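Local coordinates for protein 2-hydroxyisobutanoyl-CoA mutase large subunit (Aquincola tertiaricarbonis, PDB 4R3U) that catalyses, together with its cobalamin-binding small subunit, the reversible isomerisation of 2-hydroxyisobutyryl-CoA and (S)-3-hydroxybutyryl-CoA, at residues Asn274-Val279 against Glu326-Arg331; Leu296-Val301 against Arg318-Ile323; Tyr222-Ala227 against Glu558-Ile563. One frame throughout, in Å; residues are numbered along the deposited sequence.

Interaction 1: Asn274-Val279 against Glu326-Arg331; sequences NLITYV and ERFGAR
I276 projects from helix 264-283 toward the C-terminal part of helix 306-327 and the loop after it, and there meets two neighbouring side chains in different ways. Its CG2 branch, set anti to the backbone N (chi1 -72° for CG1), lies over one face of the R327 guanidinium, displaced toward the rim of the group, with CG2 3.5 Å from NH1. The end of the other branch is more distant, CD1 standing 3.9 Å from R327 NH2. This is hydrophobic cover for a flat cationic group whose NH1 and NH2 are hydrogen-bonded elsewhere; NH1 also faces E441 in a long, weak ion pair. Closer to the backbone, I276 adjoins the edge of the F328 ring: its CA lies 3.9 Å from F328 CZ, near the ring plane, and CG1 is 4.0 Å from the same atom.

The two helices are neighbours in the outer layer of the TIM barrel, following successive strands 252-253 and 298-302, and they meet here near the turn that follows helix 306-327. G329, with a positive phi of 68°, turns the chain out of helical geometry directly after F328.

Y278, which takes no part, has its hydroxyl hydrogen-bonded to D211 and to the backbone N of L213, at the start of helix 213-219. One residue further on, V279 points back across the contact. Its CG1, anti to the backbone N, sits over the centre of the F328 ring, 3.5 Å from the centroid and only 9° off the ring normal, a well-centred CH-pi contact. The opposite face of that ring is met by R327 CD, 3.6 Å above the plane and toward the rim.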
loop_
_atom_site.group_PDB
_atom_site.type_symbol
_atom_site.label_atom_id
_atom_site.label_comp_id
_atom_site.label_asym_id
_atom_site.label_seq_id
_atom_site.Cartn_x
_atom_site.Cartn_y
_atom_site.Cartn_z
ATOM N N ASN A 274 13.849 -12.462 -26.525
ATOM C CA ASN A 274 13.940 -13.882 -26.161
ATOM C C ASN A 274 12.751 -14.671 -26.709
ATOM O O ASN A 274 12.953 -15.756 -27.264
ATOM C CB ASN A 274 14.067 -14.042 -24.646
ATOM C CG ASN A 274 15.455 -13.709 -24.127
ATOM O OD1 ASN A 274 16.431 -13.619 -24.886
ATOM N ND2 ASN A 274 15.599 -13.600 -22.809
ATOM N N LEU A 275 11.528 -14.098 -26.621
ATOM C CA LEU A 275 10.318 -14.712 -27.170
ATOM C C LEU A 275 10.495 -15.004 -28.670
ATOM O O LEU A 275 10.232 -16.128 -29.104
ATOM C CB LEU A 275 9.067 -13.827 -26.940
ATOM C CG LEU A 275 7.862 -14.121 -27.862
ATOM C CD1 LEU A 275 7.081 -15.345 -27.405
ATOM C CD2 LEU A 275 6.989 -12.922 -28.001
ATOM N N ILE A 276 10.935 -14.004 -29.441
ATOM C CA ILE A 276 11.136 -14.130 -30.882
ATOM C C ILE A 276 12.062 -15.317 -31.227
ATOM O O ILE A 276 11.704 -16.141 -32.067
ATOM C CB ILE A 276 11.578 -12.775 -31.496
ATOM C CG1 ILE A 276 10.386 -11.796 -31.523
ATOM C CG2 ILE A 276 12.241 -12.970 -32.914
ATOM C CD1 ILE A 276 10.780 -10.313 -31.433
ATOM N N THR A 277 13.196 -15.434 -30.511
ATOM C CA THR A 277 14.181 -16.508 -30.675
ATOM C C THR A 277 13.518 -17.873 -30.478
ATOM O O THR A 277 13.702 -18.763 -31.313
ATOM C CB THR A 277 15.352 -16.264 -29.728
ATOM O OG1 THR A 277 15.738 -14.901 -29.837
ATOM C CG2 THR A 277 16.543 -17.158 -30.003
ATOM N N TYR A 278 12.722 -18.015 -29.405
ATOM C CA TYR A 278 12.001 -19.232 -29.024
ATOM C C TYR A 278 10.968 -19.658 -30.047
ATOM O O TYR A 278 10.936 -20.834 -30.412
ATOM C CB TYR A 278 11.367 -19.080 -27.616
ATOM C CG TYR A 278 12.353 -19.095 -26.453
ATOM C CD1 TYR A 278 13.400 -20.021 -26.406
ATOM C CD2 TYR A 278 12.185 -18.245 -25.360
ATOM C CE1 TYR A 278 14.284 -20.061 -25.330
ATOM C CE2 TYR A 278 13.072 -18.267 -24.280
ATOM C CZ TYR A 278 14.106 -19.196 -24.258
ATOM O OH TYR A 278 14.988 -19.267 -23.204
ATOM N N VAL A 279 10.148 -18.715 -30.531
ATOM C CA VAL A 279 9.103 -18.964 -31.524
ATOM C C VAL A 279 9.711 -19.459 -32.826
ATOM O O VAL A 279 9.191 -20.413 -33.429
ATOM C CB VAL A 279 8.177 -17.736 -31.742
ATOM C CG1 VAL A 279 7.112 -18.030 -32.808
ATOM C CG2 VAL A 279 7.518 -17.315 -30.435
ATOM N N GLU A 326 1.292 -10.035 -36.548
ATOM C CA GLU A 326 2.000 -9.484 -37.703
ATOM C C GLU A 326 3.257 -10.196 -38.109
ATOM O O GLU A 326 3.443 -10.440 -39.309
ATOM C CB GLU A 326 2.220 -7.968 -37.585
ATOM C CG GLU A 326 0.945 -7.142 -37.407
ATOM C CD GLU A 326 -0.146 -7.140 -38.470
ATOM O OE1 GLU A 326 0.182 -7.240 -39.677
ATOM O OE2 GLU A 326 -1.327 -6.952 -38.097
ATOM N N ARG A 327 4.122 -10.542 -37.138
ATOM C CA ARG A 327 5.395 -11.197 -37.424
ATOM C C ARG A 327 5.284 -12.724 -37.532
ATOM O O ARG A 327 5.968 -13.322 -38.356
ATOM C CB ARG A 327 6.448 -10.778 -36.381
ATOM C CG ARG A 327 7.872 -11.227 -36.704
ATOM C CD ARG A 327 8.709 -11.347 -35.448
ATOM N NE ARG A 327 10.055 -11.790 -35.783
ATOM C CZ ARG A 327 11.115 -10.993 -35.769
ATOM N NH1 ARG A 327 12.299 -11.454 -36.117
ATOM N NH2 ARG A 327 11.012 -9.747 -35.321
ATOM N N PHE A 328 4.475 -13.361 -36.687
ATOM C CA PHE A 328 4.400 -14.811 -36.753
ATOM C C PHE A 328 3.223 -15.368 -37.538
ATOM O O PHE A 328 3.222 -16.556 -37.876
ATOM C CB PHE A 328 4.613 -15.460 -35.370
ATOM C CG PHE A 328 5.988 -15.155 -34.807
ATOM C CD1 PHE A 328 7.144 -15.620 -35.442
ATOM C CD2 PHE A 328 6.133 -14.368 -33.672
ATOM C CE1 PHE A 328 8.418 -15.317 -34.931
ATOM C CE2 PHE A 328 7.407 -14.075 -33.152
ATOM C CZ PHE A 328 8.537 -14.555 -33.780
ATOM N N GLY A 329 2.272 -14.492 -37.882
ATOM C CA GLY A 329 1.078 -14.847 -38.629
ATOM C C GLY A 329 0.117 -15.725 -37.858
ATOM O O GLY A 329 -0.552 -16.579 -38.441
ATOM N N ALA A 330 0.030 -15.528 -36.553
ATOM C CA ALA A 330 -0.877 -16.305 -35.705
ATOM C C ALA A 330 -2.325 -15.984 -36.083
ATOM O O ALA A 330 -2.629 -14.845 -36.467
ATOM C CB ALA A 330 -0.631 -15.991 -34.231
ATOM N N ARG A 331 -3.197 -17.011 -36.057
ATOM C CA ARG A 331 -4.613 -16.859 -36.391
ATOM C C ARG A 331 -5.545 -17.150 -35.207
ATOM O O ARG A 331 -6.710 -16.744 -35.242
ATOM C CB ARG A 331 -4.966 -17.671 -37.642
ATOM C CG ARG A 331 -4.040 -17.345 -38.790
ATOM C CD ARG A 331 -4.499 -17.837 -40.113
ATOM N NE ARG A 331 -3.557 -17.514 -41.179
ATOM C CZ ARG A 331 -3.281 -16.286 -41.623
ATOM N NH1 ARG A 331 -3.876 -15.225 -41.084
ATOM N NH2 ARG A 331 -2.440 -16.113 -42.634
#

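Interaction 2: Leu296-Val301 against Arg318-Ile323; sequences LAFFFV and RCYAKI. With 3HC (3-hydroxybutanoyl-coenzyme A), chain E.
F298 and Y320 form an offset edge-to-face aromatic pair, with the edge of the phenylalanine directed at the face of the tyrosine. The ring centroids are 5.2 Å apart and the planes stand at 77°. The leading edge of F298 is its CE1-CZ bond, and both atoms come 3.6 Å from Y320 CE1, so the approach falls over one side of the tyrosine ring instead of its middle. Y320 CG is anti to the backbone N (chi1 176°), which extends the ring from its helix to the phenylalanine.

Outside this pair there is a loose van der Waals approach of L296 CD1 to Y320 OH, at 4.2 Å. The contact is buried and belongs to the beta-alpha-beta unit of strand 298-302, helix 306-327 and strand 340-344, one of the repeating crossovers of the TIM barrel. F298 faces the helical layer, where F300 likewise packs on F313 and L316, while A297 and F299 face the coenzyme A channel.

Within these segments, A297 and F299 touch the bound 3-hydroxybutanoyl-CoA, whose hydrogen bonds come from residues such as R295 and R246. A297 places its CB 3.7 Å from CDP, a methyl of the pantetheine arm. F299 reaches the reactive end: its CE2 is 3.4 Å from the thioester oxygen O1, and C2 of the acyl group lies at the ring edge, in plane. The F299 ring also meets those of Y255, H256 and H341, and the isomeric 2-hydroxyisobutyryl-CoA touches the same alanine and phenylalanine.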
loop_
_atom_site.group_PDB
_atom_site.type_symbol
_atom_site.label_atom_id
_atom_site.label_comp_id
_atom_site.label_asym_id
_atom_site.label_seq_id
_atom_site.Cartn_x
_atom_site.Cartn_y
_atom_site.Cartn_z
ATOM N N LEU A 296 2.222 -20.267 -24.252
ATOM C CA LEU A 296 3.411 -19.521 -23.848
ATOM C C LEU A 296 2.960 -18.572 -22.742
ATOM O O LEU A 296 1.794 -18.157 -22.709
ATOM C CB LEU A 296 3.992 -18.697 -25.021
ATOM C CG LEU A 296 4.621 -19.448 -26.195
ATOM C CD1 LEU A 296 4.876 -18.501 -27.355
ATOM C CD2 LEU A 296 5.912 -20.143 -25.781
ATOM N N ALA A 297 3.869 -18.234 -21.835
ATOM C CA ALA A 297 3.598 -17.341 -20.707
ATOM C C ALA A 297 4.870 -16.587 -20.355
ATOM O O ALA A 297 5.971 -16.947 -20.808
ATOM C CB ALA A 297 3.074 -18.131 -19.505
ATOM N N PHE A 298 4.710 -15.522 -19.573
ATOM C CA PHE A 298 5.782 -14.601 -19.171
ATOM C C PHE A 298 5.847 -14.388 -17.664
ATOM O O PHE A 298 4.943 -14.790 -16.922
ATOM C CB PHE A 298 5.577 -13.252 -19.886
ATOM C CG PHE A 298 5.665 -13.352 -21.382
ATOM C CD1 PHE A 298 4.568 -13.770 -22.136
ATOM C CD2 PHE A 298 6.852 -13.076 -22.041
ATOM C CE1 PHE A 298 4.670 -13.922 -23.519
ATOM C CE2 PHE A 298 6.942 -13.205 -23.435
ATOM C CZ PHE A 298 5.856 -13.635 -24.157
ATOM N N PHE A 299 6.933 -13.763 -17.219
ATOM C CA PHE A 299 7.153 -13.434 -15.816
ATOM C C PHE A 299 7.826 -12.069 -15.740
ATOM O O PHE A 299 8.936 -11.876 -16.242
ATOM C CB PHE A 299 7.967 -14.553 -15.113
ATOM C CG PHE A 299 8.529 -14.271 -13.731
ATOM C CD1 PHE A 299 7.800 -13.537 -12.796
ATOM C CD2 PHE A 299 9.746 -14.803 -13.342
ATOM C CE1 PHE A 299 8.303 -13.303 -11.523
ATOM C CE2 PHE A 299 10.246 -14.584 -12.049
ATOM C CZ PHE A 299 9.508 -13.857 -11.138
ATOM N N PHE A 300 7.131 -11.106 -15.135
ATOM C CA PHE A 300 7.638 -9.731 -14.987
ATOM C C PHE A 300 7.659 -9.255 -13.533
ATOM O O PHE A 300 6.949 -9.788 -12.690
ATOM C CB PHE A 300 6.830 -8.759 -15.875
ATOM C CG PHE A 300 6.968 -9.075 -17.347
ATOM C CD1 PHE A 300 8.186 -8.890 -18.008
ATOM C CD2 PHE A 300 5.894 -9.601 -18.067
ATOM C CE1 PHE A 300 8.320 -9.214 -19.360
ATOM C CE2 PHE A 300 6.027 -9.909 -19.419
ATOM C CZ PHE A 300 7.240 -9.729 -20.057
ATOM N N VAL A 301 8.469 -8.252 -13.257
ATOM C CA VAL A 301 8.530 -7.615 -11.945
ATOM C C VAL A 301 7.448 -6.508 -11.913
ATOM O O VAL A 301 7.017 -6.016 -12.971
ATOM C CB VAL A 301 9.963 -6.997 -11.673
ATOM C CG1 VAL A 301 10.243 -5.791 -12.572
ATOM C CG2 VAL A 301 10.156 -6.632 -10.216
ATOM N N ARG A 318 0.354 -5.343 -25.671
ATOM C CA ARG A 318 0.099 -4.778 -27.007
ATOM C C ARG A 318 1.176 -5.198 -28.004
ATOM O O ARG A 318 0.846 -5.618 -29.113
ATOM C CB ARG A 318 -0.043 -3.242 -26.949
ATOM C CG ARG A 318 -0.454 -2.598 -28.284
ATOM C CD ARG A 318 -1.247 -1.341 -28.064
ATOM N NE ARG A 318 -0.388 -0.175 -27.914
ATOM C CZ ARG A 318 -0.736 0.954 -27.303
ATOM N NH1 ARG A 318 0.101 1.977 -27.271
ATOM N NH2 ARG A 318 -1.926 1.071 -26.727
ATOM N N CYS A 319 2.461 -5.082 -27.601
ATOM C CA CYS A 319 3.646 -5.450 -28.385
ATOM C C CYS A 319 3.617 -6.935 -28.732
ATOM O O CYS A 319 3.797 -7.307 -29.895
ATOM C CB CYS A 319 4.921 -5.072 -27.634
ATOM S SG CYS A 319 5.197 -3.289 -27.489
ATOM N N TYR A 320 3.318 -7.768 -27.723
ATOM C CA TYR A 320 3.199 -9.206 -27.863
ATOM C C TYR A 320 2.120 -9.580 -28.869
ATOM O O TYR A 320 2.390 -10.409 -29.738
ATOM C CB TYR A 320 2.905 -9.862 -26.505
ATOM C CG TYR A 320 2.669 -11.356 -26.605
ATOM C CD1 TYR A 320 3.725 -12.235 -26.834
ATOM C CD2 TYR A 320 1.388 -11.890 -26.479
ATOM C CE1 TYR A 320 3.518 -13.613 -26.915
ATOM C CE2 TYR A 320 1.168 -13.261 -26.558
ATOM C CZ TYR A 320 2.238 -14.117 -26.780
ATOM O OH TYR A 320 2.027 -15.466 -26.864
ATOM N N ALA A 321 0.904 -8.975 -28.754
ATOM C CA ALA A 321 -0.201 -9.231 -29.687
ATOM C C ALA A 321 0.226 -8.937 -31.128
ATOM O O ALA A 321 0.062 -9.806 -32.001
ATOM C CB ALA A 321 -1.404 -8.394 -29.326
ATOM N N LYS A 322 0.830 -7.731 -31.348
ATOM C CA LYS A 322 1.280 -7.260 -32.653
ATOM C C LYS A 322 2.331 -8.167 -33.280
ATOM O O LYS A 322 2.243 -8.443 -34.470
ATOM C CB LYS A 322 1.731 -5.791 -32.586
ATOM C CG LYS A 322 0.563 -4.835 -32.410
ATOM C CD LYS A 322 0.970 -3.386 -32.175
ATOM C CE LYS A 322 -0.257 -2.501 -32.259
ATOM N NZ LYS A 322 0.087 -1.055 -32.254
ATOM N N ILE A 323 3.291 -8.658 -32.467
ATOM C CA ILE A 323 4.394 -9.541 -32.896
ATOM C C ILE A 323 3.834 -10.880 -33.368
ATOM O O ILE A 323 4.152 -11.323 -34.469
ATOM C CB ILE A 323 5.452 -9.709 -31.763
ATOM C CG1 ILE A 323 6.226 -8.390 -31.500
ATOM C CG2 ILE A 323 6.417 -10.854 -32.047
ATOM C CD1 ILE A 323 6.982 -8.371 -30.069
HETATM N N1A 3HC E . -12.556 -16.100 -16.805
HETATM C C2A 3HC E . -12.624 -17.524 -17.208
HETATM N N3A 3HC E . -11.374 -18.241 -16.927
HETATM C C4A 3HC E . -10.314 -17.624 -16.352
HETATM C C5A 3HC E . -10.341 -16.315 -16.022
HETATM C C6A 3HC E . -11.442 -15.571 -16.269
HETATM N N6A 3HC E . -11.408 -14.284 -15.925
HETATM N N7A 3HC E . -9.160 -16.021 -15.471
HETATM C C8A 3HC E . -8.421 -17.127 -15.453
HETATM N N9A 3HC E . -9.118 -18.105 -16.022
HETATM C C1B 3HC E . -8.732 -19.532 -16.246
HETATM C C2B 3HC E . -7.573 -19.679 -17.210
HETATM O O2B 3HC E . -8.018 -19.727 -18.569
HETATM C C3B 3HC E . -6.955 -20.993 -16.765
HETATM O O3B 3HC E . -7.681 -22.119 -17.316
HETATM P P3B 3HC E . -6.959 -23.407 -17.969
HETATM O O7A 3HC E . -6.168 -23.951 -16.846
HETATM O O8A 3HC E . -8.123 -24.237 -18.365
HETATM O O9A 3HC E . -6.191 -22.812 -19.086
HETATM C C4B 3HC E . -7.165 -20.989 -15.254
HETATM O O4B 3HC E . -8.287 -20.093 -14.990
HETATM C C5B 3HC E . -5.888 -20.548 -14.517
HETATM O O5B 3HC E . -5.680 -19.129 -14.691
HETATM P P1A 3HC E . -4.387 -18.489 -15.447
HETATM O O1A 3HC E . -3.801 -19.441 -16.430
HETATM O O2A 3HC E . -4.750 -17.140 -15.913
HETATM O O3A 3HC E . -3.449 -18.302 -14.113
HETATM P P2A 3HC E . -2.272 -19.289 -13.582
HETATM O O4A 3HC E . -1.759 -18.734 -12.321
HETATM O O5A 3HC E . -2.699 -20.709 -13.615
HETATM O O6A 3HC E . -1.200 -19.097 -14.728
HETATM C CBP 3HC E . 0.782 -18.247 -15.835
HETATM C CCP 3HC E . -0.433 -17.900 -14.947
HETATM C CDP 3HC E . 0.223 -18.613 -17.217
HETATM C CEP 3HC E . 1.663 -17.003 -16.000
HETATM C CAP 3HC E . 1.589 -19.453 -15.248
HETATM O OAP 3HC E . 2.663 -19.918 -16.095
HETATM C C9P 3HC E . 2.025 -19.341 -13.759
HETATM O O9P 3HC E . 1.281 -19.707 -12.847
HETATM N N8P 3HC E . 3.281 -18.921 -13.540
HETATM C C7P 3HC E . 3.829 -18.842 -12.181
HETATM C C6P 3HC E . 5.329 -18.589 -12.231
HETATM C C5P 3HC E . 5.932 -18.394 -10.836
HETATM O O5P 3HC E . 5.244 -18.344 -9.813
HETATM N N4P 3HC E . 7.266 -18.291 -10.854
HETATM C C3P 3HC E . 8.047 -18.080 -9.644
HETATM C C2P 3HC E . 9.344 -17.432 -10.047
HETATM S S1P 3HC E . 10.373 -17.027 -8.603
HETATM C C1 3HC E . 11.777 -16.354 -9.507
HETATM O O1 3HC E . 12.228 -16.851 -10.536
HETATM C C2 3HC E . 12.362 -15.032 -8.980
HETATM C C3 3HC E . 13.259 -15.237 -7.756
HETATM O O3 3HC E . 12.516 -15.887 -6.731
HETATM C C4 3HC E . 14.513 -16.051 -8.111
#

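Interaction 3: Tyr222-Ala227 against Glu558-Ile563; sequences YIYPIA and EKLKGI
Y224 meets L560 and K561 where the loop leading into helix 226-243, whose N-cap is P225, packs against helix 553-564 near the C-terminal end of the chain. The contact thus ties a helix of the barrel's outer layer to the C-terminal helical region, away from the annotated sites.

Van der Waals packing dominates. The tyrosine ring presents its edge to the turn of helix at K561, with CE1 3.6 Å from the backbone N of K561 and 3.7 Å from its CG. Further along the ring, Y224 OH is 3.5 Å from L560 CB. I223 CG2 lies over the centre of the Y224 ring and also touches K561 CE at 3.6 Å, so this one methyl bridges the tyrosine face and the lysine chain.

The polar bonds run elsewhere. Y224 OH is hydrogen-bonded to the carbonyl of V557, one residue ahead of E558, which fixes the far end of the ring on this helix; W564 meets the ring edge-to-face. K561, extended beyond CG, forms a salt bridge within its own helix, NZ lying 2.7 Å from E558 OE2 on the syn side, 18° out of the carboxylate plane.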
loop_
_atom_site.group_PDB
_atom_site.type_symbol
_atom_site.label_atom_id
_atom_site.label_comp_id
_atom_site.label_asym_id
_atom_site.label_seq_id
_atom_site.Cartn_x
_atom_site.Cartn_y
_atom_site.Cartn_z
ATOM N N TYR A 222 23.140 -21.961 -15.724
ATOM C CA TYR A 222 23.357 -22.651 -16.998
ATOM C C TYR A 222 24.253 -23.861 -16.820
ATOM O O TYR A 222 25.036 -23.924 -15.868
ATOM C CB TYR A 222 23.904 -21.703 -18.085
ATOM C CG TYR A 222 24.873 -20.646 -17.610
ATOM C CD1 TYR A 222 26.096 -20.998 -17.041
ATOM C CD2 TYR A 222 24.583 -19.294 -17.748
ATOM C CE1 TYR A 222 26.999 -20.028 -16.608
ATOM C CE2 TYR A 222 25.475 -18.316 -17.312
ATOM C CZ TYR A 222 26.691 -18.686 -16.760
ATOM O OH TYR A 222 27.584 -17.732 -16.333
ATOM N N ILE A 223 24.110 -24.838 -17.711
ATOM C CA ILE A 223 24.887 -26.066 -17.684
ATOM C C ILE A 223 25.658 -26.189 -18.998
ATOM O O ILE A 223 26.874 -26.229 -18.995
ATOM C CB ILE A 223 23.993 -27.325 -17.385
ATOM C CG1 ILE A 223 23.153 -27.158 -16.091
ATOM C CG2 ILE A 223 24.858 -28.588 -17.301
ATOM C CD1 ILE A 223 21.994 -28.142 -15.866
ATOM N N TYR A 224 24.942 -26.217 -20.112
ATOM C CA TYR A 224 25.467 -26.428 -21.457
ATOM C C TYR A 224 25.573 -25.140 -22.243
ATOM O O TYR A 224 24.933 -24.148 -21.860
ATOM C CB TYR A 224 24.519 -27.395 -22.213
ATOM C CG TYR A 224 24.165 -28.618 -21.396
ATOM C CD1 TYR A 224 25.129 -29.590 -21.105
ATOM C CD2 TYR A 224 22.888 -28.773 -20.848
ATOM C CE1 TYR A 224 24.822 -30.699 -20.323
ATOM C CE2 TYR A 224 22.569 -29.882 -20.063
ATOM C CZ TYR A 224 23.541 -30.847 -19.812
ATOM O OH TYR A 224 23.255 -31.947 -19.045
ATOM N N PRO A 225 26.293 -25.164 -23.393
ATOM C CA PRO A 225 26.336 -23.971 -24.258
ATOM C C PRO A 225 24.930 -23.597 -24.763
ATOM O O PRO A 225 24.008 -24.425 -24.717
ATOM C CB PRO A 225 27.246 -24.420 -25.421
ATOM C CG PRO A 225 27.995 -25.611 -24.923
ATOM C CD PRO A 225 27.062 -26.283 -23.990
ATOM N N ILE A 226 24.763 -22.356 -25.220
ATOM C CA ILE A 226 23.493 -21.774 -25.684
ATOM C C ILE A 226 22.654 -22.679 -26.603
ATOM O O ILE A 226 21.492 -22.950 -26.275
ATOM C CB ILE A 226 23.707 -20.357 -26.285
ATOM C CG1 ILE A 226 24.584 -19.472 -25.353
ATOM C CG2 ILE A 226 22.358 -19.710 -26.588
ATOM C CD1 ILE A 226 24.884 -18.133 -25.845
ATOM N N ALA A 227 23.243 -23.154 -27.731
ATOM C CA ALA A 227 22.565 -23.986 -28.733
ATOM C C ALA A 227 21.874 -25.254 -28.191
ATOM O O ALA A 227 20.649 -25.338 -28.344
ATOM C CB ALA A 227 23.489 -24.300 -29.899
ATOM N N GLU A 558 25.176 -35.084 -16.093
ATOM C CA GLU A 558 26.577 -35.469 -16.341
ATOM C C GLU A 558 26.778 -36.199 -17.628
ATOM O O GLU A 558 27.726 -35.883 -18.348
ATOM C CB GLU A 558 27.187 -36.231 -15.169
ATOM C CG GLU A 558 27.397 -35.363 -13.942
ATOM C CD GLU A 558 28.171 -34.072 -14.139
ATOM O OE1 GLU A 558 29.352 -34.137 -14.559
ATOM O OE2 GLU A 558 27.596 -32.996 -13.846
ATOM N N LYS A 559 25.874 -37.157 -17.944
ATOM C CA LYS A 559 25.912 -37.933 -19.185
ATOM C C LYS A 559 25.912 -36.996 -20.417
ATOM O O LYS A 559 26.712 -37.184 -21.334
ATOM C CB LYS A 559 24.723 -38.913 -19.229
ATOM C CG LYS A 559 24.808 -39.936 -20.337
ATOM C CD LYS A 559 25.862 -40.980 -20.034
ATOM C CE LYS A 559 26.025 -41.990 -21.134
ATOM N NZ LYS A 559 27.005 -43.043 -20.749
ATOM N N LEU A 560 25.034 -35.960 -20.403
ATOM C CA LEU A 560 24.897 -34.998 -21.500
ATOM C C LEU A 560 26.056 -34.006 -21.637
ATOM O O LEU A 560 26.306 -33.536 -22.753
ATOM C CB LEU A 560 23.509 -34.335 -21.548
ATOM C CG LEU A 560 22.299 -35.275 -21.711
ATOM C CD1 LEU A 560 21.006 -34.479 -21.788
ATOM C CD2 LEU A 560 22.414 -36.161 -22.969
ATOM N N LYS A 561 26.802 -33.740 -20.527
ATOM C CA LYS A 561 27.997 -32.882 -20.529
ATOM C C LYS A 561 29.117 -33.502 -21.409
ATOM O O LYS A 561 29.876 -32.769 -22.038
ATOM C CB LYS A 561 28.528 -32.673 -19.111
ATOM C CG LYS A 561 27.841 -31.552 -18.356
ATOM C CD LYS A 561 28.342 -31.523 -16.926
ATOM C CE LYS A 561 27.774 -30.370 -16.143
ATOM N NZ LYS A 561 28.075 -30.497 -14.695
ATOM N N GLY A 562 29.168 -34.838 -21.462
ATOM C CA GLY A 562 30.105 -35.613 -22.275
ATOM C C GLY A 562 30.020 -35.361 -23.773
ATOM O O GLY A 562 31.037 -35.466 -24.471
ATOM N N ILE A 563 28.810 -35.015 -24.282
ATOM C CA ILE A 563 28.612 -34.694 -25.711
ATOM C C ILE A 563 28.460 -33.181 -25.996
ATOM O O ILE A 563 28.728 -32.741 -27.114
ATOM C CB ILE A 563 27.500 -35.550 -26.409
ATOM C CG1 ILE A 563 26.103 -35.319 -25.800
ATOM C CG2 ILE A 563 27.864 -37.042 -26.461
ATOM C CD1 ILE A 563 25.015 -35.222 -26.837
#

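Interactions 1 and 2 are neighbours, about 11 Å apart centre to centre, and both use helix 306-327. Interaction 2 joins it to strand 298-302, interaction 1 to the preceding helix 264-283. L275 connects them, packing on Y320, L296 and F298, and F328 N probably hydrogen-bonds to I323 O. The centre of interaction 3 lies about 27 and 29 Å from those of interactions 1 and 2, and it touches neither. Along the chain, interaction 2 nests inside the loop closed by interaction 1, and both inside that of interaction 3. Interactions 1 and 2 pack one sector of the substrate-holding barrel, while interaction 3 separately ties a loop before another barrel helix to the C-terminal helices.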